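Local coordinates for protein hemolysin (Xylella fastidiosa, PDB 2OAI) that forms the transporter-associated (CorC_HlyC) domain of a larger membrane protein, binds calcium ions between two subunits and may bind FAD, at residues 61-65 / 77-83. Residues are numbered along the deposited sequence; the frame is centred on the assembly and turned at random.
Sequences IPHVG and IVDLDGA. With CA (calcium ion), chain C; CA (calcium ion), chain B; CA (calcium ion), chain D.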
loop_
_atom_site.group_PDB
_atom_site.type_symbol
_atom_site.label_atom_id
_atom_site.label_comp_id
_atom_site.label_asym_id
_atom_site.label_seq_id
_atom_site.Cartn_x
_atom_site.Cartn_y
_atom_site.Cartn_z
ATOM N N ILE A 61 -8.121 13.109 8.144
ATOM C CA ILE A 61 -7.352 12.329 7.181
ATOM C C ILE A 61 -6.372 11.447 7.960
ATOM O O ILE A 61 -5.443 11.954 8.581
ATOM C CB ILE A 61 -6.570 13.217 6.196
ATOM C CG1 ILE A 61 -7.522 14.199 5.492
ATOM C CG2 ILE A 61 -5.840 12.322 5.175
ATOM C CD1 ILE A 61 -6.839 15.409 4.868
ATOM N N PRO A 62 -6.564 10.121 7.897
ATOM C CA PRO A 62 -5.747 9.202 8.723
ATOM C C PRO A 62 -4.286 9.125 8.269
ATOM O O PRO A 62 -3.978 9.506 7.139
ATOM C CB PRO A 62 -6.452 7.858 8.551
ATOM C CG PRO A 62 -7.041 7.938 7.164
ATOM C CD PRO A 62 -7.517 9.399 7.033
ATOM N N HIS A 63 -3.380 8.696 9.154
ATOM C CA HIS A 63 -2.000 8.472 8.763
ATOM C C HIS A 63 -1.952 7.100 8.086
ATOM O O HIS A 63 -2.722 6.180 8.418
ATOM C CB HIS A 63 -1.055 8.360 9.980
ATOM C CG HIS A 63 -0.701 9.656 10.627
ATOM N ND1 HIS A 63 -1.643 10.536 11.118
ATOM C CD2 HIS A 63 0.509 10.188 10.930
ATOM C CE1 HIS A 63 -1.029 11.574 11.661
ATOM N NE2 HIS A 63 0.279 11.387 11.568
ATOM N N VAL A 64 -0.999 6.920 7.180
ATOM C CA VAL A 64 -0.714 5.564 6.682
ATOM C C VAL A 64 -0.380 4.677 7.880
ATOM O O VAL A 64 0.352 5.097 8.786
ATOM C CB VAL A 64 0.460 5.570 5.656
ATOM C CG1 VAL A 64 0.913 4.152 5.325
ATOM C CG2 VAL A 64 0.047 6.343 4.376
ATOM N N GLY A 65 -0.936 3.469 7.876
ATOM C CA GLY A 65 -0.726 2.497 8.932
ATOM C C GLY A 65 -1.854 2.469 9.964
ATOM O O GLY A 65 -1.916 1.533 10.775
ATOM N N ILE A 77 -4.914 1.910 6.116
ATOM C CA ILE A 77 -4.512 2.908 5.138
ATOM C C ILE A 77 -3.105 2.540 4.698
ATOM O O ILE A 77 -2.224 2.427 5.534
ATOM C CB ILE A 77 -4.450 4.323 5.798
ATOM C CG1 ILE A 77 -5.804 4.645 6.470
ATOM C CG2 ILE A 77 -3.958 5.393 4.766
ATOM C CD1 ILE A 77 -6.933 4.561 5.585
ATOM N N VAL A 78 -2.870 2.358 3.400
ATOM C CA VAL A 78 -1.480 2.035 3.005
ATOM C C VAL A 78 -0.817 3.057 2.087
ATOM O O VAL A 78 0.408 3.065 1.981
ATOM C CB VAL A 78 -1.287 0.603 2.469
ATOM C CG1 VAL A 78 -1.624 -0.469 3.547
ATOM C CG2 VAL A 78 -2.028 0.429 1.216
ATOM N N ASP A 79 -1.614 3.942 1.474
ATOM C CA ASP A 79 -1.048 5.066 0.721
ATOM C C ASP A 79 -1.939 6.260 0.698
ATOM O O ASP A 79 -3.125 6.117 0.443
ATOM C CB ASP A 79 -0.753 4.695 -0.733
ATOM C CG ASP A 79 -0.108 5.845 -1.499
ATOM O OD1 ASP A 79 0.976 6.301 -1.092
ATOM O OD2 ASP A 79 -0.683 6.310 -2.487
ATOM N N LEU A 80 -1.330 7.430 0.941
ATOM C CA LEU A 80 -1.989 8.727 0.726
ATOM C C LEU A 80 -1.331 9.402 -0.469
ATOM O O LEU A 80 -0.118 9.218 -0.711
ATOM C CB LEU A 80 -1.797 9.613 1.962
ATOM C CG LEU A 80 -2.380 9.116 3.296
ATOM C CD1 LEU A 80 -1.993 10.079 4.416
ATOM C CD2 LEU A 80 -3.897 9.005 3.203
ATOM N N ASP A 81 -2.102 10.210 -1.190
ATOM C CA ASP A 81 -1.505 11.158 -2.123
ATOM C C ASP A 81 -1.999 12.501 -1.684
ATOM O O ASP A 81 -3.144 12.862 -1.999
ATOM C CB ASP A 81 -1.904 10.853 -3.559
ATOM C CG ASP A 81 -1.400 9.514 -4.005
ATOM O OD1 ASP A 81 -0.277 9.137 -3.607
ATOM O OD2 ASP A 81 -2.103 8.826 -4.735
ATOM N N GLY A 82 -1.179 13.192 -0.898
ATOM C CA GLY A 82 -1.640 14.436 -0.266
ATOM C C GLY A 82 -2.805 14.065 0.632
ATOM O O GLY A 82 -2.683 13.185 1.473
ATOM N N ALA A 83 -3.950 14.708 0.422
ATOM C CA ALA A 83 -5.140 14.444 1.234
ATOM C C ALA A 83 -5.927 13.184 0.807
ATOM O O ALA A 83 -6.786 12.693 1.558
ATOM C CB ALA A 83 -6.059 15.676 1.229
HETATM CA CA CA C . 1.494 8.321 -2.244
HETATM CA CA CA B . -0.798 6.980 -4.395
HETATM CA CA CA D . -0.582 6.478 -5.134
HETATM O O HOH W 1 2.556 9.698 -0.385
HETATM O O HOH W 2 2.714 9.946 -3.664
HETATM O O HOH W 3 3.762 7.451 -1.974
#
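P62 and I77 meet at about a right angle in the CorC_HlyC domain, where the loop between helix 50-58 and strand 67-70 packs against the segment leading into strand 80-81, which carries the calcium-binding D79 and D81. P62 CG reaches the CG1–CD1 arm of I77, 3.6 Å from I77 CG1. I55 of helix 50-58 touches P62, C54 of the same helix touches I77, and I85 lies against both, which places the pair at the junction of helix and hairpin.

V64 and L80 run past each other in opposite directions. V64 holds CG1 anti to its backbone N (chi1 170°), and this splits its branches between two tasks: V64 CG1 lies 3.6 Å from the backbone oxygen V78 O, while V64 CG2 packs 3.8 Å from L80 CG. L80 in turn extends CD1 to within 3.4 Å of P62 O. Farther along, the end of I61 reaches the methyl of A83, and V13 of the second subunit covers V64.

One hydrogen bond crosses between the segments, from G65 N to I77 O at 2.9 Å.

While the L80 side chain faces the 61-65 loop, its carbonyl turns to the metal cluster at the subunit interface, which D86 of both chains helps complete. The D79 carboxylate spreads its two oxygens over different calcium ions, and D81 OD1 bridges two of them. The chain C calcium ion is held by D79 OD1, D81 OD1, three waters and one further atom from outside these two segments, together with L80 O at 2.4 Å.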